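Local coordinates for protein serine repeat antigen 5 (Plasmodium falciparum, PDB 6X42) that probably serves the malaria parasite as a pseudoprotease, built on the papain-family cysteine protease fold with little or no peptidase activity of its own, at residues D51-F56 against A217-N222; S116-N121 against D134-L139; V189-K194 against N269-V274. One frame throughout, in Å; residues are numbered along the deposited sequence. Where two conformers were deposited one is given.

Contact 1. Residues D51-F56 against A217-N222. With EDO (1,2-ethanediol), chain F.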
loop_
_atom_site.group_PDB
_atom_site.type_symbol
_atom_site.label_atom_id
_atom_site.label_comp_id
_atom_site.label_asym_id
_atom_site.label_seq_id
_atom_site.Cartn_x
_atom_site.Cartn_y
_atom_site.Cartn_z
ATOM N N ASP A 51 0.312 -12.302 -9.652
ATOM C CA ASP A 51 -0.602 -11.666 -8.688
ATOM C C ASP A 51 0.126 -11.373 -7.381
ATOM O O ASP A 51 -0.133 -11.966 -6.335
ATOM C CB ASP A 51 -1.811 -12.548 -8.452
ATOM C CG ASP A 51 -2.861 -11.893 -7.575
ATOM O OD1 ASP A 51 -2.769 -10.676 -7.311
ATOM O OD2 ASP A 51 -3.809 -12.605 -7.172
ATOM N N THR A 52 1.054 -10.413 -7.475
ATOM C CA THR A 52 1.958 -10.111 -6.374
ATOM C C THR A 52 1.733 -8.717 -5.792
ATOM O O THR A 52 2.569 -8.234 -5.019
ATOM C CB THR A 52 3.415 -10.297 -6.810
ATOM O OG1 THR A 52 3.574 -9.605 -8.041
ATOM C CG2 THR A 52 3.782 -11.783 -6.956
ATOM N N SER A 53 0.598 -8.081 -6.092
ATOM C CA SER A 53 0.349 -6.751 -5.539
ATOM C C SER A 53 0.360 -6.746 -4.015
ATOM O O SER A 53 0.715 -5.729 -3.408
ATOM C CB SER A 53 -0.967 -6.165 -6.045
ATOM O OG SER A 53 -2.100 -6.839 -5.497
ATOM N N TRP A 54 -0.047 -7.849 -3.381
ATOM C CA TRP A 54 -0.027 -7.895 -1.921
ATOM C C TRP A 54 1.374 -7.592 -1.397
ATOM O O TRP A 54 1.530 -6.959 -0.346
ATOM C CB TRP A 54 -0.536 -9.246 -1.422
ATOM C CG TRP A 54 0.286 -10.450 -1.813
ATOM C CD1 TRP A 54 0.311 -11.058 -3.032
ATOM C CD2 TRP A 54 1.179 -11.175 -0.980
ATOM N NE1 TRP A 54 1.169 -12.131 -3.000
ATOM C CE2 TRP A 54 1.713 -12.222 -1.753
ATOM C CE3 TRP A 54 1.575 -11.056 0.355
ATOM C CZ2 TRP A 54 2.612 -13.150 -1.237
ATOM C CZ3 TRP A 54 2.483 -11.963 0.858
ATOM C CH2 TRP A 54 2.990 -12.998 0.060
ATOM N N ILE A 55 2.403 -8.039 -2.119
ATOM C CA ILE A 55 3.789 -7.792 -1.732
ATOM C C ILE A 55 4.180 -6.343 -2.010
ATOM O O ILE A 55 4.772 -5.670 -1.165
ATOM C CB ILE A 55 4.742 -8.757 -2.459
ATOM C CG1 ILE A 55 4.337 -10.208 -2.275
ATOM C CG2 ILE A 55 6.170 -8.529 -1.944
ATOM C CD1 ILE A 55 5.216 -11.198 -3.075
ATOM N N PHE A 56 3.889 -5.848 -3.213
ATOM C CA PHE A 56 4.268 -4.482 -3.562
ATOM C C PHE A 56 3.615 -3.459 -2.644
ATOM O O PHE A 56 4.275 -2.531 -2.166
ATOM C CB PHE A 56 3.968 -4.206 -5.049
ATOM C CG PHE A 56 4.955 -4.888 -5.976
ATOM C CD1 PHE A 56 4.710 -6.164 -6.470
ATOM C CD2 PHE A 56 6.153 -4.292 -6.287
ATOM C CE1 PHE A 56 5.642 -6.817 -7.257
ATOM C CE2 PHE A 56 7.083 -4.935 -7.087
ATOM C CZ PHE A 56 6.824 -6.211 -7.564
ATOM N N ALA A 217 -12.797 -7.558 -2.994
ATOM C CA ALA A 217 -11.585 -6.977 -3.562
ATOM C C ALA A 217 -10.604 -8.091 -3.864
ATOM O O ALA A 217 -10.754 -9.214 -3.379
ATOM C CB ALA A 217 -10.965 -5.947 -2.612
ATOM N N ASP A 218 -9.561 -7.763 -4.661
ATOM C CA ASP A 218 -8.585 -8.767 -5.062
ATOM C C ASP A 218 -7.223 -8.195 -5.410
ATOM O O ASP A 218 -6.363 -8.967 -5.834
ATOM C CB ASP A 218 -9.119 -9.618 -6.236
ATOM C CG ASP A 218 -9.353 -8.797 -7.498
ATOM O OD1 ASP A 218 -8.956 -7.607 -7.523
ATOM O OD2 ASP A 218 -9.927 -9.349 -8.463
ATOM N N HIS A 219 -6.964 -6.906 -5.176
ATOM C CA HIS A 219 -5.740 -6.274 -5.642
ATOM C C HIS A 219 -5.380 -5.191 -4.644
ATOM O O HIS A 219 -6.218 -4.357 -4.294
ATOM C CB HIS A 219 -5.985 -5.703 -7.055
ATOM C CG HIS A 219 -4.800 -5.017 -7.638
ATOM N ND1 HIS A 219 -3.666 -5.685 -8.040
ATOM C CD2 HIS A 219 -4.592 -3.711 -7.912
ATOM C CE1 HIS A 219 -2.793 -4.803 -8.487
ATOM N NE2 HIS A 219 -3.326 -3.596 -8.413
ATOM N N ALA A 220 -4.141 -5.226 -4.185
ATOM C CA ALA A 220 -3.650 -4.283 -3.197
ATOM C C ALA A 220 -2.922 -3.120 -3.865
ATOM O O ALA A 220 -2.125 -3.320 -4.776
ATOM C CB ALA A 220 -2.706 -4.959 -2.214
ATOM N N VAL A 221 -3.243 -1.906 -3.412
ATOM C CA VAL A 221 -2.661 -0.650 -3.850
ATOM C C VAL A 221 -2.307 0.146 -2.593
ATOM O O VAL A 221 -2.417 -0.364 -1.486
ATOM C CB VAL A 221 -3.614 0.124 -4.780
ATOM C CG1 VAL A 221 -3.835 -0.644 -6.079
ATOM C CG2 VAL A 221 -4.943 0.405 -4.080
ATOM N N ASN A 222 -1.842 1.390 -2.752
ATOM C CA ASN A 222 -1.586 2.237 -1.588
ATOM C C ASN A 222 -2.295 3.564 -1.773
ATOM O O ASN A 222 -2.211 4.178 -2.839
ATOM C CB ASN A 222 -0.094 2.492 -1.385
ATOM C CG ASN A 222 0.681 1.218 -1.134
ATOM O OD1 ASN A 222 1.234 0.624 -2.064
ATOM N ND2 ASN A 222 0.691 0.765 0.122
HETATM C C1 EDO F . -5.682 -9.267 -9.680
HETATM O O1 EDO F . -5.728 -9.873 -8.385
HETATM C C2 EDO F . -6.125 -10.285 -10.715
HETATM O O2 EDO F . -5.283 -11.433 -10.584
HETATM O O HOH W 1 -2.157 -8.265 -8.199
HETATM O O HOH W 2 -5.328 -11.446 -5.244
#
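Ser53 faces His219 and Ala220 across what corresponds to the active-site cleft of a papain-family fold. It opens helix 53-68, probably at the position of papain's nucleophilic cysteine. His219 and Asn244 probably match papain's catalytic histidine and asparagine. Ser53 OG lies between its backbone N and carbonyl carbon (chi1 70°). From there it accepts a nearly straight bond from Ala220 N, 2.9 Å away with 163° at the hydrogen. The same OG is 3.2 Å from His219 ND1, oblique to the imidazole. Ser53 CB also touches this ring, 3.3 Å from His219 CE1. One residue on, Trp54 CA packs on the methyl of Ala220.

Two waters also join the segments. Water 1 lies at the edge of the His219 ring, in its plane, and is bonded to ND1. It donates to Asp51 OD1 at 2.6 Å and makes a weak bond to Ser53 N. Asp51 is thus a second-shell partner of the imidazole.

His219 NE2 is bonded to Asn244 OD1, and the Trp246 ring also meets the imidazole. Asp218 and His219 form a classic beta bulge opposite Ile193, and Asp218 OD1 accepts from Ala195 N. The backbone O of Asp218 takes two donors: water 2 at 2.8 Å, which also donates to Asp51 OD2, and O1 of an ethanediol, probably from the crystallisation liquor, likewise at 2.8 Å.

Contact 2. Residues S116-N121 against D134-L139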
loop_
_atom_site.group_PDB
_atom_site.type_symbol
_atom_site.label_atom_id
_atom_site.label_comp_id
_atom_site.label_asym_id
_atom_site.label_seq_id
_atom_site.Cartn_x
_atom_site.Cartn_y
_atom_site.Cartn_z
ATOM N N SER A 116 18.052 -4.233 -4.790
ATOM C CA SER A 116 19.323 -4.348 -5.497
ATOM C C SER A 116 19.959 -5.719 -5.302
ATOM O O SER A 116 20.629 -6.233 -6.206
ATOM C CB SER A 116 20.265 -3.242 -5.021
ATOM O OG SER A 116 19.761 -1.973 -5.403
ATOM N N ASN A 117 19.756 -6.334 -4.139
ATOM C CA ASN A 117 20.366 -7.620 -3.840
ATOM C C ASN A 117 19.660 -8.787 -4.514
ATOM O O ASN A 117 20.285 -9.812 -4.787
ATOM C CB ASN A 117 20.325 -7.857 -2.328
ATOM C CG ASN A 117 21.072 -6.804 -1.535
ATOM O OD1 ASN A 117 20.635 -6.427 -0.447
ATOM N ND2 ASN A 117 22.211 -6.341 -2.053
ATOM N N TYR A 118 18.363 -8.662 -4.774
ATOM C CA TYR A 118 17.572 -9.764 -5.332
ATOM C C TYR A 118 16.429 -9.126 -6.110
ATOM O O TYR A 118 15.291 -9.010 -5.623
ATOM C CB TYR A 118 17.102 -10.719 -4.228
ATOM C CG TYR A 118 16.435 -11.997 -4.690
ATOM C CD1 TYR A 118 17.051 -12.857 -5.600
ATOM C CD2 TYR A 118 15.200 -12.366 -4.192
ATOM C CE1 TYR A 118 16.436 -14.023 -6.021
ATOM C CE2 TYR A 118 14.591 -13.535 -4.587
ATOM C CZ TYR A 118 15.202 -14.357 -5.506
ATOM O OH TYR A 118 14.545 -15.500 -5.895
ATOM N N PRO A 119 16.713 -8.645 -7.316
ATOM C CA PRO A 119 15.761 -7.762 -8.001
ATOM C C PRO A 119 14.626 -8.517 -8.679
ATOM O O PRO A 119 14.735 -9.689 -9.038
ATOM C CB PRO A 119 16.630 -7.051 -9.035
ATOM C CG PRO A 119 17.801 -7.928 -9.219
ATOM C CD PRO A 119 18.043 -8.609 -7.945
ATOM N N TYR A 120 13.535 -7.800 -8.911
ATOM C CA TYR A 120 12.298 -8.436 -9.343
ATOM C C TYR A 120 12.266 -8.707 -10.842
ATOM O O TYR A 120 12.555 -7.837 -11.663
ATOM C CB TYR A 120 11.106 -7.567 -8.961
ATOM C CG TYR A 120 9.751 -8.195 -9.181
ATOM C CD1 TYR A 120 9.199 -9.062 -8.238
ATOM C CD2 TYR A 120 9.017 -7.915 -10.327
ATOM C CE1 TYR A 120 7.936 -9.614 -8.410
ATOM C CE2 TYR A 120 7.772 -8.476 -10.530
ATOM C CZ TYR A 120 7.218 -9.317 -9.567
ATOM O OH TYR A 120 5.963 -9.869 -9.718
ATOM N N ASN A 121 11.848 -9.912 -11.189
ATOM C CA ASN A 121 11.395 -10.238 -12.533
ATOM C C ASN A 121 10.263 -11.206 -12.278
ATOM O O ASN A 121 10.456 -12.195 -11.560
ATOM C CB ASN A 121 12.516 -10.874 -13.387
ATOM C CG ASN A 121 12.118 -11.109 -14.845
ATOM O OD1 ASN A 121 10.951 -11.363 -15.147
ATOM N ND2 ASN A 121 13.103 -11.050 -15.754
ATOM N N ASP A 134 26.560 -12.310 2.239
ATOM C CA ASP A 134 27.160 -11.553 3.332
ATOM C C ASP A 134 27.017 -10.048 3.134
ATOM O O ASP A 134 26.901 -9.308 4.115
ATOM C CB ASP A 134 28.637 -11.933 3.475
ATOM C CG ASP A 134 28.834 -13.316 4.077
ATOM O OD1 ASP A 134 29.980 -13.811 4.065
ATOM O OD2 ASP A 134 27.846 -13.911 4.562
ATOM N N HIS A 135 27.012 -9.571 1.886
ATOM C CA HIS A 135 26.974 -8.139 1.608
ATOM C C HIS A 135 25.562 -7.581 1.509
ATOM O O HIS A 135 25.400 -6.372 1.308
ATOM C CB HIS A 135 27.748 -7.817 0.321
ATOM C CG HIS A 135 27.017 -8.184 -0.937
ATOM N ND1 HIS A 135 27.050 -9.454 -1.473
ATOM C CD2 HIS A 135 26.254 -7.442 -1.776
ATOM C CE1 HIS A 135 26.330 -9.482 -2.581
ATOM N NE2 HIS A 135 25.835 -8.273 -2.787
ATOM N N TRP A 136 24.540 -8.415 1.654
ATOM C CA TRP A 136 23.174 -7.936 1.494
ATOM C C TRP A 136 22.774 -7.016 2.650
ATOM O O TRP A 136 23.186 -7.217 3.794
ATOM C CB TRP A 136 22.229 -9.138 1.417
ATOM C CG TRP A 136 22.184 -9.845 0.072
ATOM C CD1 TRP A 136 23.061 -9.722 -0.964
ATOM C CD2 TRP A 136 21.183 -10.775 -0.359
ATOM N NE1 TRP A 136 22.669 -10.520 -2.017
ATOM C CE2 TRP A 136 21.522 -11.185 -1.668
ATOM C CE3 TRP A 136 20.030 -11.296 0.230
ATOM C CZ2 TRP A 136 20.736 -12.080 -2.399
ATOM C CZ3 TRP A 136 19.262 -12.197 -0.490
ATOM C CH2 TRP A 136 19.615 -12.575 -1.792
ATOM N N MET A 137 21.971 -5.992 2.338
ATOM C CA MET A 137 21.376 -5.124 3.350
ATOM C C MET A 137 20.148 -5.776 3.974
ATOM O O MET A 137 19.357 -6.410 3.280
ATOM C CB MET A 137 20.837 -3.839 2.719
ATOM C CG MET A 137 21.754 -3.044 1.841
ATOM S SD MET A 137 20.874 -1.573 1.225
ATOM C CE MET A 137 20.352 -0.759 2.747
ATOM N N ASN A 138 19.951 -5.561 5.269
ATOM C CA ASN A 138 18.709 -5.948 5.945
ATOM C C ASN A 138 17.913 -4.682 6.244
ATOM O O ASN A 138 18.228 -3.946 7.183
ATOM C CB ASN A 138 18.974 -6.719 7.237
ATOM C CG ASN A 138 17.711 -7.331 7.818
ATOM O OD1 ASN A 138 16.608 -7.146 7.287
ATOM N ND2 ASN A 138 17.864 -8.065 8.916
ATOM N N LEU A 139 16.862 -4.448 5.470
ATOM C CA LEU A 139 16.036 -3.263 5.667
ATOM C C LEU A 139 15.071 -3.427 6.827
ATOM O O LEU A 139 14.281 -2.517 7.102
ATOM C CB LEU A 139 15.287 -2.937 4.373
ATOM C CG LEU A 139 16.222 -2.616 3.201
ATOM C CD1 LEU A 139 15.430 -2.515 1.910
ATOM C CD2 LEU A 139 16.998 -1.326 3.461
HETATM O O HOH W 3 24.143 -4.815 -0.306
#
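Asn117 and Trp136 join two irregular stretches of the long connection between helix 99-109 and strand 144-145. The Asn117 side chain lies flat on the indole, with amide and ring planes only 6° apart. Asn117 CB sits over the five-membered ring of Trp136, 3.4 Å from the centroid and 2° off the normal, a CH-pi contact. Asn117 CG lies 3.6 Å from Trp136 CD1. The two side chains slide past each other in opposite directions.

This is the surface of the helical half of the papain fold. The disulfide Cys84-Cys129 ties the intervening chain to the residues just after helix 78-83. Tyr118 turns its ring inward to Leu79 and Tyr80 of that helix, and its OH bonds to Glu127 and Asn83. Tyr118 CB meets Trp136 CH2 at 4.0 Å.

OD1 of Asn117 binds the facing backbone directly, and ND2 reaches it through a water. Met137 N donates to Asn117 OD1 over 3.1 Å, approaching 32° from the carbonyl plane. Asn117 ND2 donates to water 3 at 3.0 Å, and that water donates to His135 O at 2.6 Å. Farther along the indole, Trp136 CZ2 comes within 3.3 Å of Asn117 O.

Contact 3. Residues V189-K194 against N269-V274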
loop_
_atom_site.group_PDB
_atom_site.type_symbol
_atom_site.label_atom_id
_atom_site.label_comp_id
_atom_site.label_asym_id
_atom_site.label_seq_id
_atom_site.Cartn_x
_atom_site.Cartn_y
_atom_site.Cartn_z
ATOM N N VAL A 189 -1.242 4.141 3.443
ATOM C CA VAL A 189 -1.863 2.916 3.922
ATOM C C VAL A 189 -1.881 1.922 2.767
ATOM O O VAL A 189 -1.737 2.290 1.598
ATOM C CB VAL A 189 -3.289 3.119 4.478
ATOM C CG1 VAL A 189 -3.292 4.103 5.625
ATOM C CG2 VAL A 189 -4.263 3.538 3.366
ATOM N N ILE A 190 -2.060 0.646 3.103
ATOM C CA ILE A 190 -2.401 -0.379 2.131
ATOM C C ILE A 190 -3.902 -0.296 1.907
ATOM O O ILE A 190 -4.659 -0.146 2.874
ATOM C CB ILE A 190 -1.998 -1.763 2.667
ATOM C CG1 ILE A 190 -0.514 -1.826 3.031
ATOM C CG2 ILE A 190 -2.391 -2.839 1.650
ATOM C CD1 ILE A 190 -0.187 -2.999 3.964
ATOM N N ALA A 191 -4.344 -0.372 0.655
ATOM C CA ALA A 191 -5.773 -0.383 0.361
ATOM C C ALA A 191 -6.092 -1.529 -0.576
ATOM O O ALA A 191 -5.289 -1.853 -1.462
ATOM C CB ALA A 191 -6.250 0.938 -0.267
ATOM N N TYR A 192 -7.267 -2.119 -0.431
ATOM C CA TYR A 192 -7.723 -3.214 -1.310
ATOM C C TYR A 192 -8.808 -2.691 -2.231
ATOM O O TYR A 192 -9.648 -1.990 -1.763
ATOM C CB TYR A 192 -8.203 -4.447 -0.542
ATOM C CG TYR A 192 -7.141 -5.511 -0.537
ATOM C CD1 TYR A 192 -6.263 -5.635 0.522
ATOM C CD2 TYR A 192 -6.940 -6.319 -1.642
ATOM C CE1 TYR A 192 -5.250 -6.576 0.508
ATOM C CE2 TYR A 192 -5.928 -7.262 -1.676
ATOM C CZ TYR A 192 -5.084 -7.396 -0.593
ATOM O OH TYR A 192 -4.082 -8.320 -0.611
ATOM N N ILE A 193 -8.706 -3.008 -3.506
ATOM C CA ILE A 193 -9.685 -2.711 -4.536
ATOM C C ILE A 193 -9.928 -3.977 -5.353
ATOM O O ILE A 193 -9.204 -4.964 -5.253
ATOM C CB ILE A 193 -9.234 -1.552 -5.458
ATOM C CG1 ILE A 193 -7.973 -1.915 -6.261
ATOM C CG2 ILE A 193 -8.981 -0.299 -4.626
ATOM C CD1 ILE A 193 -7.658 -0.896 -7.362
ATOM N N LYS A 194 -10.962 -3.942 -6.186
ATOM C CA LYS A 194 -11.161 -4.977 -7.194
ATOM C C LYS A 194 -10.483 -4.499 -8.474
ATOM O O LYS A 194 -10.810 -3.423 -8.991
ATOM C CB LYS A 194 -12.643 -5.297 -7.407
ATOM C CG LYS A 194 -12.856 -6.709 -7.970
ATOM C CD LYS A 194 -14.314 -7.130 -7.968
ATOM C CE LYS A 194 -14.465 -8.618 -8.207
ATOM N NZ LYS A 194 -15.906 -8.986 -8.255
ATOM N N ASN A 269 -18.172 1.217 -1.653
ATOM C CA ASN A 269 -17.143 2.193 -1.967
ATOM C C ASN A 269 -16.050 1.552 -2.816
ATOM O O ASN A 269 -15.749 0.366 -2.684
ATOM C CB ASN A 269 -16.516 2.746 -0.691
ATOM C CG ASN A 269 -15.752 4.037 -0.922
ATOM O OD1 ASN A 269 -14.531 4.035 -1.189
ATOM N ND2 ASN A 269 -16.448 5.143 -0.834
ATOM N N PHE A 270 -15.427 2.368 -3.677
ATOM C CA PHE A 270 -14.293 1.904 -4.475
ATOM C C PHE A 270 -13.156 1.336 -3.613
ATOM O O PHE A 270 -12.510 0.343 -3.993
ATOM C CB PHE A 270 -13.787 3.059 -5.363
ATOM C CG PHE A 270 -12.537 2.728 -6.108
ATOM C CD1 PHE A 270 -12.583 1.993 -7.271
ATOM C CD2 PHE A 270 -11.313 3.141 -5.637
ATOM C CE1 PHE A 270 -11.406 1.673 -7.941
ATOM C CE2 PHE A 270 -10.146 2.824 -6.296
ATOM C CZ PHE A 270 -10.184 2.088 -7.454
ATOM N N ILE A 271 -12.906 1.922 -2.448
ATOM C CA ILE A 271 -11.927 1.389 -1.510
ATOM C C ILE A 271 -12.651 0.358 -0.650
ATOM O O ILE A 271 -13.507 0.697 0.156
ATOM C CB ILE A 271 -11.314 2.492 -0.635
ATOM C CG1 ILE A 271 -10.626 3.573 -1.488
ATOM C CG2 ILE A 271 -10.387 1.874 0.383
ATOM C CD1 ILE A 271 -9.476 3.095 -2.344
ATOM N N HIS A 272 -12.296 -0.913 -0.801
ATOM C CA HIS A 272 -12.919 -1.968 -0.014
ATOM C C HIS A 272 -12.480 -1.914 1.441
ATOM O O HIS A 272 -13.297 -2.063 2.365
ATOM C CB HIS A 272 -12.564 -3.322 -0.641
ATOM C CG HIS A 272 -13.108 -4.479 0.122
ATOM N ND1 HIS A 272 -12.447 -5.032 1.200
ATOM C CD2 HIS A 272 -14.277 -5.149 0.001
ATOM C CE1 HIS A 272 -13.196 -5.995 1.711
ATOM N NE2 HIS A 272 -14.305 -6.094 0.993
ATOM N N SER A 273 -11.188 -1.743 1.662
ATOM C CA SER A 273 -10.604 -1.857 2.980
ATOM C C SER A 273 -9.219 -1.246 2.940
ATOM O O SER A 273 -8.614 -1.085 1.874
ATOM C CB SER A 273 -10.568 -3.317 3.435
ATOM O OG SER A 273 -10.011 -4.168 2.459
ATOM N N VAL A 274 -8.721 -0.922 4.130
ATOM C CA VAL A 274 -7.352 -0.471 4.303
ATOM C C VAL A 274 -6.693 -1.264 5.418
ATOM O O VAL A 274 -7.357 -1.717 6.357
ATOM C CB VAL A 274 -7.266 1.046 4.570
ATOM C CG1 VAL A 274 -7.780 1.871 3.383
ATOM C CG2 VAL A 274 -7.999 1.457 5.812
HETATM O O HOH W 4 -12.795 -1.713 -5.799
#
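Tyr192 and Ser273 are joined by a backbone bond from Tyr192 N to Ser273 O, 2.9 Å long with 166° at the hydrogen. His272 N returns a bond to Tyr192 O at 3.0 Å, nearly in line with the C=O. Water 4 bridges the backbones as well, accepting from Lys194 N and donating to Phe270 O at 2.8 Å. CA-H groups make softer contacts alongside: Val274 CA lies 3.1 Å from Ile190 O, and Ala191 CA makes a similar, bent CA-H...O contact with Ser273 O. Ala191 and Val274 form an antiparallel, non-hydrogen-bonded pair.

These strands, 189-193 and 273-280, belong to the sheet-rich half of the papain fold. Strand 219-230 pairs with strand 189-193 on its other edge, and helix 172-186 packs on Val189 and Val274 through Ile179.

The apolar contacts follow the face that carries Ala191 and Val274. The Val189 and Val274 side chains meet obliquely, with Val189 CG2 3.9 Å from Val274 CG1, and Ala191 CB touches the same Val274 methyl. Farther along, Ile193 CG2 rests 3.7 Å from Phe270 CE2, with Ile271 CD1 also near.

Polar side chains act mainly within 269-274. Asn269 OD1 accepts from Ile271 N in an Asx turn. Ser273 OG lies in the His272 ring plane, bonded to His272 ND1 at 2.9 Å. The His272 side chain is about 4 Å from a bound calcium ion.

Contacts 1 and 3 are buried and share one sheet, in which strands 219-230 and 189-193 are neighbours. Val221 N to Ala191 O and Asp218 N to Ile193 O are probable hydrogen bonds between them. Contact 1 joins that sheet to helix 53-68, so it bridges the two halves of the fold with polar side chains and water. Contact 3 lies within the sheet half and relies on backbone bonds and aliphatic packing. Contact 2 is a surface contact between two loops, led by an amide on an indole. It still reaches contact 1, where Tyr120 OH probably bonds to Thr52 OG1. Contacts 2 and 3 do not touch.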